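Local coordinates for protein probable chitinase A (Chromobacterium violaceum, PDB 4TX8) that probably acts as a family 18 endochitinase, cutting chitin with a TIM-barrel domain and binding it through a small carbohydrate-binding module, at residues A34-V37 and G38-V41; I278-G281 and L282-D285; F360-A363 and D364-A367; G28-E31 and G32-Y35. All blocks are in the same frame, centred on the assembly; numbering follows the deposited sequence. Where two conformers were deposited one is given.

Interaction 1. Residues A34-V37 and G38-V41; sequences AYKV and GDVV
Asp-39 turns its carboxylate back over Lys-36 and takes its backbone N-H. The bond from Lys-36 N to Asp-39 OD2 is 2.8 Å long and nearly straight, at 173°. It reaches OD2 from well above the carboxylate plane. The same two residues are joined by a second bond, from Asp-39 N to Lys-36 O at 3.0 Å. This one closes a type II beta turn over Lys-36 to Asp-39. Gly-38 sits at its third position with positive phi (97°), where a CB would collide with Val-37 O. CG of Asp-39 is anti to its own carbonyl carbon (chi1 -82°), which points OD2 at Lys-36 N.

Tyr-35 comes just before this turn. Asp-39 OD2 is 3.5 Å from Tyr-35 CA and lies near the plane of the ring, at its edge. Further along, Val-41 CG1 touches Tyr-35 CE1 at 3.4 Å, the two side chains crossing at about a right angle. The phenol oxygen is held elsewhere, by Ala-30 N.

The turn joins two small sheets of the family 5/12 carbohydrate-binding module: strand 34-35, paired with 54-55, and strand 40-43, paired with 46-50. Trp-71 meets the Tyr-35 ring edge-to-face, and Trp-29 packs on Val-41.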
loop_
_atom_site.group_PDB
_atom_site.type_symbol
_atom_site.label_atom_id
_atom_site.label_comp_id
_atom_site.label_asym_id
_atom_site.label_seq_id
_atom_site.Cartn_x
_atom_site.Cartn_y
_atom_site.Cartn_z
ATOM N N ALA A 34 -35.518 10.052 8.854
ATOM C CA ALA A 34 -36.015 8.925 8.073
ATOM C C ALA A 34 -35.545 9.035 6.627
ATOM O O ALA A 34 -35.759 10.054 5.972
ATOM C CB ALA A 34 -37.536 8.862 8.135
ATOM N N TYR A 35 -34.903 7.981 6.134
ATOM C CA TYR A 35 -34.390 7.967 4.770
ATOM C C TYR A 35 -35.099 6.928 3.913
ATOM O O TYR A 35 -35.484 5.867 4.399
ATOM C CB TYR A 35 -32.883 7.702 4.768
ATOM C CG TYR A 35 -32.082 8.776 5.464
ATOM C CD1 TYR A 35 -31.934 10.034 4.895
ATOM C CD2 TYR A 35 -31.477 8.536 6.692
ATOM C CE1 TYR A 35 -31.210 11.026 5.530
ATOM C CE2 TYR A 35 -30.749 9.521 7.333
ATOM C CZ TYR A 35 -30.617 10.764 6.746
ATOM O OH TYR A 35 -29.893 11.751 7.374
ATOM N N LYS A 36 -35.279 7.246 2.636
ATOM C CA LYS A 36 -35.814 6.289 1.675
ATOM C C LYS A 36 -34.692 5.751 0.797
ATOM O O LYS A 36 -33.641 6.380 0.678
ATOM C CB LYS A 36 -36.888 6.928 0.798
ATOM C CG LYS A 36 -38.120 7.417 1.534
ATOM C CD LYS A 36 -39.152 7.893 0.526
ATOM C CE LYS A 36 -40.175 8.819 1.150
ATOM N NZ LYS A 36 -40.883 9.605 0.098
ATOM N N VAL A 37 -34.918 4.594 0.183
ATOM C CA VAL A 37 -33.968 4.042 -0.774
ATOM C C VAL A 37 -33.709 5.052 -1.887
ATOM O O VAL A 37 -34.646 5.599 -2.466
ATOM C CB VAL A 37 -34.476 2.718 -1.387
ATOM C CG1 VAL A 37 -33.516 2.227 -2.465
ATOM C CG2 VAL A 37 -34.660 1.665 -0.305
ATOM N N GLY A 38 -32.437 5.316 -2.167
ATOM C CA GLY A 38 -32.077 6.256 -3.211
ATOM C C GLY A 38 -31.774 7.652 -2.699
ATOM O O GLY A 38 -31.245 8.481 -3.440
ATOM N N ASP A 39 -32.114 7.920 -1.439
ATOM C CA ASP A 39 -31.801 9.207 -0.815
ATOM C C ASP A 39 -30.295 9.441 -0.771
ATOM O O ASP A 39 -29.529 8.544 -0.425
ATOM C CB ASP A 39 -32.375 9.283 0.603
ATOM C CG ASP A 39 -33.845 9.651 0.624
ATOM O OD1 ASP A 39 -34.447 9.799 -0.461
ATOM O OD2 ASP A 39 -34.401 9.786 1.733
ATOM N N VAL A 40 -29.875 10.652 -1.117
ATOM C CA VAL A 40 -28.461 10.996 -1.108
ATOM C C VAL A 40 -28.161 12.020 -0.020
ATOM O O VAL A 40 -28.790 13.073 0.043
ATOM C CB VAL A 40 -28.009 11.551 -2.472
ATOM C CG1 VAL A 40 -26.508 11.796 -2.475
ATOM C CG2 VAL A 40 -28.392 10.592 -3.586
ATOM N N VAL A 41 -27.198 11.706 0.841
ATOM C CA VAL A 41 -26.802 12.626 1.900
ATOM C C VAL A 41 -25.319 12.960 1.815
ATOM O O VAL A 41 -24.557 12.276 1.134
ATOM C CB VAL A 41 -27.099 12.049 3.298
ATOM C CG1 VAL A 41 -28.572 11.718 3.432
ATOM C CG2 VAL A 41 -26.242 10.817 3.558
#

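Interaction 2. Residues I278-G281 and L282-D285; sequences IIDG and LRDD
Asp-280 OD1 lies at the edge of the Arg-283 guanidinium, in the guanidinium plane. It receives both bonds of this salt bridge. NE of Arg-283 bonds to Asp-280 OD1 at 3.0 Å, using the anti lone pair. NH2 of Arg-283 bonds to Asp-280 OD1 at 3.2 Å, also from the anti side but tilted out of the carboxylate plane. The grip is side-on, but both nitrogens hold one oxygen, and the two flat groups are turned 67° apart. The Arg-283 chain bends at CG-CD (chi3 55°), which brings NE back to the helix end. NH2 also bonds to Lys-338 O, so the guanidinium ties this helix end to strand 336-338.

The backbone leaves the helix at this point. Leu-282 N bonds to Ile-279 O at 3.2 Å and more weakly to Ile-278 O. Arg-283 N makes a weak bond to Asp-280 O at 3.5 Å. A water joins Gly-281 O to Asp-284 N. Leu-282 CD1 only grazes Ile-278 CG2, at 4.2 Å. Both residues are buried against helix 230-246, and Leu-282 also packs on strand 251-254.

This is the C-terminal end of helix 276-281, where Leu-282 is the first residue to leave helical angles. The chain then runs on to strand 288-292, as expected of a helix-to-strand connection in the TIM barrel of family 18 chitinases.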
loop_
_atom_site.group_PDB
_atom_site.type_symbol
_atom_site.label_atom_id
_atom_site.label_comp_id
_atom_site.label_asym_id
_atom_site.label_seq_id
_atom_site.Cartn_x
_atom_site.Cartn_y
_atom_site.Cartn_z
ATOM N N ILE A 278 16.679 -8.972 0.559
ATOM C CA ILE A 278 15.693 -9.035 -0.518
ATOM C C ILE A 278 15.665 -7.709 -1.280
ATOM O O ILE A 278 15.696 -7.686 -2.512
ATOM C CB ILE A 278 14.283 -9.360 0.016
ATOM C CG1 ILE A 278 14.272 -10.738 0.683
ATOM C CG2 ILE A 278 13.254 -9.301 -1.109
ATOM C CD1 ILE A 278 12.959 -11.083 1.362
ATOM N N ILE A 279 15.612 -6.610 -0.534
ATOM C CA ILE A 279 15.699 -5.273 -1.110
ATOM C C ILE A 279 17.008 -5.090 -1.871
ATOM O O ILE A 279 17.022 -4.588 -2.996
ATOM C CB ILE A 279 15.605 -4.182 -0.026
ATOM C CG1 ILE A 279 14.280 -4.291 0.732
ATOM C CG2 ILE A 279 15.765 -2.799 -0.642
ATOM C CD1 ILE A 279 14.249 -3.483 2.016
ATOM N N ASP A 280 18.108 -5.503 -1.248
ATOM C CA ASP A 280 19.430 -5.321 -1.835
ATOM C C ASP A 280 19.561 -6.098 -3.141
ATOM O O ASP A 280 20.067 -5.577 -4.133
ATOM C CB ASP A 280 20.519 -5.752 -0.850
ATOM C CG ASP A 280 21.916 -5.536 -1.397
ATOM O OD1 ASP A 280 22.172 -4.459 -1.979
ATOM O OD2 ASP A 280 22.757 -6.449 -1.253
ATOM N N GLY A 281 19.088 -7.341 -3.139
ATOM C CA GLY A 281 19.148 -8.183 -4.319
ATOM C C GLY A 281 18.292 -7.698 -5.476
ATOM O O GLY A 281 18.578 -8.005 -6.628
ATOM N N LEU A 282 17.244 -6.936 -5.175
ATOM C CA LEU A 282 16.317 -6.476 -6.207
ATOM C C LEU A 282 16.351 -4.964 -6.424
ATOM O O LEU A 282 15.460 -4.413 -7.071
ATOM C CB LEU A 282 14.886 -6.902 -5.856
ATOM C CG LEU A 282 14.595 -8.403 -5.915
ATOM C CD1 LEU A 282 13.247 -8.715 -5.289
ATOM C CD2 LEU A 282 14.647 -8.896 -7.355
ATOM N N ARG A 283 17.372 -4.294 -5.896
ATOM C CA ARG A 283 17.393 -2.832 -5.898
ATOM C C ARG A 283 17.372 -2.235 -7.307
ATOM O O ARG A 283 16.807 -1.163 -7.516
ATOM C CB ARG A 283 18.610 -2.304 -5.123
ATOM C CG ARG A 283 19.965 -2.595 -5.750
ATOM C CD ARG A 283 21.079 -1.850 -5.015
ATOM N NE ARG A 283 21.095 -2.144 -3.583
ATOM C CZ ARG A 283 20.852 -1.250 -2.627
ATOM N NH1 ARG A 283 20.581 0.010 -2.943
ATOM N NH2 ARG A 283 20.888 -1.612 -1.351
ATOM N N ASP A 284 17.967 -2.931 -8.273
ATOM C CA ASP A 284 17.972 -2.447 -9.652
ATOM C C ASP A 284 16.587 -2.552 -10.282
ATOM O O ASP A 284 16.286 -1.869 -11.262
ATOM C CB ASP A 284 18.984 -3.223 -10.498
ATOM C CG ASP A 284 20.419 -2.960 -10.080
ATOM O OD1 ASP A 284 20.709 -1.840 -9.607
ATOM O OD2 ASP A 284 21.259 -3.875 -10.224
ATOM N N ASP A 285 15.744 -3.407 -9.713
ATOM C CA ASP A 285 14.426 -3.675 -10.276
ATOM C C ASP A 285 13.298 -3.021 -9.485
ATOM O O ASP A 285 12.165 -2.946 -9.958
ATOM C CB ASP A 285 14.194 -5.183 -10.353
ATOM C CG ASP A 285 15.200 -5.877 -11.244
ATOM O OD1 ASP A 285 15.369 -5.429 -12.395
ATOM O OD2 ASP A 285 15.828 -6.858 -10.792
HETATM O O HOH W 1 19.189 -5.691 -8.317
#

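Interaction 3. Residues F360-A363 and D364-A367; sequences FVTA and DTVA
Thr-362 caps the start of helix 363-375. Its OG1 accepts from Thr-365 N at 3.1 Å, with an N-H...O angle of 159°. OG1 lies between the backbone N and the carbonyl carbon (chi1 62°), and this torsion turns it toward the first turn of the helix. The carbonyl groups then take over. Val-366 N bonds to Thr-362 O at 3.2 Å, and Ala-367 N bonds to Ala-363 O at 2.9 Å.

A water ties the two threonines together as well. It accepts from Thr-362 N at 3.1 Å and donates to Thr-365 OG1 at 2.7 Å. Thr-365 OG1 is also hydrogen-bonded to a citrate.

The packing lies beyond these bonds. Val-361 CG2 meets Val-366 CG2 at 3.7 Å, the side chains crossing at about a right angle. Val-361 also touches the methyl of Thr-365 more loosely, CG1 to CG2 at 4.1 Å. Val-361 and Val-366 lean on strand 345-350, while Val-366 and Ala-367 face helix 410-417.

The N-cap thus gives Thr-365 N, an amide of the first helical turn, a side-chain acceptor. The citrate, though probably from the crystallisation liquor, is consistent with an anion settling near the positive end of a helix.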
loop_
_atom_site.group_PDB
_atom_site.type_symbol
_atom_site.label_atom_id
_atom_site.label_comp_id
_atom_site.label_asym_id
_atom_site.label_seq_id
_atom_site.Cartn_x
_atom_site.Cartn_y
_atom_site.Cartn_z
ATOM N N PHE A 360 -1.929 5.572 13.172
ATOM C CA PHE A 360 -2.819 6.461 12.436
ATOM C C PHE A 360 -2.207 7.841 12.263
ATOM O O PHE A 360 -1.515 8.338 13.147
ATOM C CB PHE A 360 -4.164 6.575 13.156
ATOM C CG PHE A 360 -4.719 5.258 13.601
ATOM C CD1 PHE A 360 -5.199 4.344 12.674
ATOM C CD2 PHE A 360 -4.753 4.925 14.946
ATOM C CE1 PHE A 360 -5.708 3.122 13.084
ATOM C CE2 PHE A 360 -5.263 3.709 15.363
ATOM C CZ PHE A 360 -5.741 2.807 14.431
ATOM N N VAL A 361 -2.468 8.458 11.116
ATOM C CA VAL A 361 -1.969 9.797 10.839
ATOM C C VAL A 361 -3.071 10.678 10.265
ATOM O O VAL A 361 -4.006 10.187 9.639
ATOM C CB VAL A 361 -0.780 9.770 9.849
ATOM C CG1 VAL A 361 0.417 9.058 10.460
ATOM C CG2 VAL A 361 -1.192 9.107 8.543
ATOM N N THR A 362 -2.962 11.981 10.491
ATOM C CA THR A 362 -3.838 12.944 9.837
ATOM C C THR A 362 -3.274 13.286 8.466
ATOM O O THR A 362 -2.097 13.044 8.195
ATOM C CB THR A 362 -3.977 14.238 10.649
ATOM O OG1 THR A 362 -2.688 14.853 10.771
ATOM C CG2 THR A 362 -4.533 13.947 12.035
ATOM N N ALA A 363 -4.111 13.855 7.606
ATOM C CA ALA A 363 -3.659 14.320 6.302
ATOM C C ALA A 363 -2.585 15.393 6.462
ATOM O O ALA A 363 -1.660 15.481 5.653
ATOM C CB ALA A 363 -4.825 14.851 5.494
ATOM N N ASP A 364 -2.714 16.201 7.511
ATOM C CA ASP A 364 -1.753 17.261 7.801
ATOM C C ASP A 364 -0.373 16.685 8.104
ATOM O O ASP A 364 0.642 17.186 7.623
ATOM C CB ASP A 364 -2.236 18.110 8.980
ATOM C CG ASP A 364 -1.348 19.314 9.235
ATOM O OD1 ASP A 364 -1.111 20.093 8.288
ATOM O OD2 ASP A 364 -0.883 19.481 10.382
ATOM N N THR A 365 -0.346 15.630 8.914
ATOM C CA THR A 365 0.896 14.942 9.255
ATOM C C THR A 365 1.594 14.420 8.000
ATOM O O THR A 365 2.808 14.575 7.845
ATOM C CB THR A 365 0.642 13.766 10.220
ATOM O OG1 THR A 365 0.358 14.274 11.528
ATOM C CG2 THR A 365 1.858 12.853 10.290
ATOM N N VAL A 366 0.820 13.805 7.108
ATOM C CA VAL A 366 1.359 13.309 5.847
ATOM C C VAL A 366 1.950 14.463 5.039
ATOM O O VAL A 366 3.075 14.369 4.547
ATOM C CB VAL A 366 0.283 12.583 5.008
ATOM C CG1 VAL A 366 0.805 12.277 3.613
ATOM C CG2 VAL A 366 -0.167 11.302 5.706
ATOM N N ALA A 367 1.197 15.554 4.923
ATOM C CA ALA A 367 1.660 16.726 4.183
ATOM C C ALA A 367 2.971 17.264 4.753
ATOM O O ALA A 367 3.876 17.636 4.003
ATOM C CB ALA A 367 0.594 17.814 4.187
HETATM O O HOH W 2 -1.068 12.468 12.896
#

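Interaction 4. Residues G28-E31 and G32-Y35; sequences GWAE and GTAY
Ala-30 N gives its hydrogen to Tyr-35 OH across a 3.0 Å bond at 163°, and the packed part of the contact is built round this point. The indole of Trp-29 lies beside the phenol. Its five-membered ring and the Tyr-35 ring are nearly parallel, at 15°, but slid apart with centroids 5.5 Å from each other, and they barely overlap. Trp-29 CD1 comes to 3.8 Å from Tyr-35 CE2 and about as near Tyr-35 OH. CG of Trp-29 is anti to its backbone N (chi1 177°), which swings the indole to this position. Trp-71 meets the Trp-29 indole with its plane nearly perpendicular, and Val-41 also packs on Trp-29. On the Tyr-35 ring, Thr-33 CG2 sits over one face, near the rim. At the phenol end a water donates to Gly-28 O and lies 3.0 Å from Tyr-35 OH, in the ring plane.

The looser side is the type II turn from Ala-30 to Thr-33, which leads into strand 34-35 of the carbohydrate-binding module. Its backbone bond, Thr-33 N to Ala-30 O, is weak at 3.4 Å. The hydroxyl makes the firmer link, Thr-33 OG1 donating to Ala-30 O at 2.8 Å from above the carbonyl plane. Gly-32 is exposed at the turn's third position. A water here donates to both Glu-31 O and Thr-33 OG1. The Glu-31 carboxylate holds the amides of Gly-59 and Asn-61.

The turn is closed more firmly by the Thr-33 hydroxyl than by its weak backbone bond, and Tyr-35 OH holds the amide of its first residue. That amide and a water together probably limit movement of the buried phenol.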
loop_
_atom_site.group_PDB
_atom_site.type_symbol
_atom_site.label_atom_id
_atom_site.label_comp_id
_atom_site.label_asym_id
_atom_site.label_seq_id
_atom_site.Cartn_x
_atom_site.Cartn_y
_atom_site.Cartn_z
ATOM N N GLY A 28 -26.844 17.126 4.914
ATOM C CA GLY A 28 -25.961 16.363 5.776
ATOM C C GLY A 28 -26.692 15.229 6.465
ATOM O O GLY A 28 -27.848 15.373 6.861
ATOM N N TRP A 29 -26.021 14.089 6.593
ATOM C CA TRP A 29 -26.576 12.957 7.325
ATOM C C TRP A 29 -26.803 13.357 8.779
ATOM O O TRP A 29 -25.959 14.018 9.380
ATOM C CB TRP A 29 -25.640 11.749 7.231
ATOM C CG TRP A 29 -26.098 10.565 8.016
ATOM C CD1 TRP A 29 -26.909 9.558 7.581
ATOM C CD2 TRP A 29 -25.770 10.259 9.375
ATOM N NE1 TRP A 29 -27.108 8.645 8.587
ATOM C CE2 TRP A 29 -26.419 9.051 9.700
ATOM C CE3 TRP A 29 -24.989 10.888 10.351
ATOM C CZ2 TRP A 29 -26.317 8.462 10.957
ATOM C CZ3 TRP A 29 -24.887 10.301 11.598
ATOM C CH2 TRP A 29 -25.546 9.099 11.888
ATOM N N ALA A 30 -27.944 12.969 9.340
ATOM C CA ALA A 30 -28.270 13.343 10.712
ATOM C C ALA A 30 -29.128 12.287 11.393
ATOM O O ALA A 30 -30.054 11.742 10.794
ATOM C CB ALA A 30 -28.974 14.695 10.739
ATOM N N GLU A 31 -28.815 11.997 12.651
ATOM C CA GLU A 31 -29.593 11.031 13.411
ATOM C C GLU A 31 -31.005 11.556 13.648
ATOM O O GLU A 31 -31.224 12.765 13.731
ATOM C CB GLU A 31 -28.904 10.701 14.737
ATOM C CG GLU A 31 -27.628 9.893 14.560
ATOM C CD GLU A 31 -27.186 9.191 15.827
ATOM O OE1 GLU A 31 -26.586 8.101 15.718
ATOM O OE2 GLU A 31 -27.433 9.725 16.929
ATOM N N GLY A 32 -31.961 10.638 13.732
ATOM C CA GLY A 32 -33.353 11.002 13.914
ATOM C C GLY A 32 -34.074 11.207 12.595
ATOM O O GLY A 32 -35.273 11.476 12.574
ATOM N N THR A 33 -33.345 11.069 11.492
ATOM C CA THR A 33 -33.903 11.306 10.164
ATOM C C THR A 33 -34.347 10.010 9.482
ATOM O O THR A 33 -33.645 9.000 9.522
ATOM C CB THR A 33 -32.885 12.021 9.251
ATOM O OG1 THR A 33 -32.345 13.158 9.936
ATOM C CG2 THR A 33 -33.540 12.480 7.958
ATOM N N ALA A 34 -35.518 10.052 8.854
ATOM C CA ALA A 34 -36.015 8.925 8.073
ATOM C C ALA A 34 -35.545 9.035 6.627
ATOM O O ALA A 34 -35.759 10.054 5.972
ATOM C CB ALA A 34 -37.536 8.862 8.135
ATOM N N TYR A 35 -34.903 7.981 6.134
ATOM C CA TYR A 35 -34.390 7.967 4.770
ATOM C C TYR A 35 -35.099 6.928 3.913
ATOM O O TYR A 35 -35.484 5.867 4.399
ATOM C CB TYR A 35 -32.883 7.702 4.768
ATOM C CG TYR A 35 -32.082 8.776 5.464
ATOM C CD1 TYR A 35 -31.934 10.034 4.895
ATOM C CD2 TYR A 35 -31.477 8.536 6.692
ATOM C CE1 TYR A 35 -31.210 11.026 5.530
ATOM C CE2 TYR A 35 -30.749 9.521 7.333
ATOM C CZ TYR A 35 -30.617 10.764 6.746
ATOM O OH TYR A 35 -29.893 11.751 7.374
HETATM O O HOH W 3 -30.318 14.347 6.006
HETATM O O HOH W 4 -33.482 14.458 12.270
#

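Interactions 1 and 4 are neighbours in the carbohydrate-binding module, with centres about 9 Å apart. They share Tyr-35, whose ring meets Val-41 in one and Trp-29 in the other, and Val-41 CG2 touches Trp-29 CB at 3.8 Å. A bound N-acetylglucosamine lies about 9 Å from the Val-41 side chain. Interactions 2 and 3 belong to the family 18 barrel domain, with centres about 29 Å apart. In 278-285, the Ile-278 side chain is about 11 Å from the calcium ion; in 360-367, the Val-361 side chain is about 13 Å from the magnesium ion. Interactions 1 and 2, with centres about 52 Å apart, lie on opposite sides of the chain's centre.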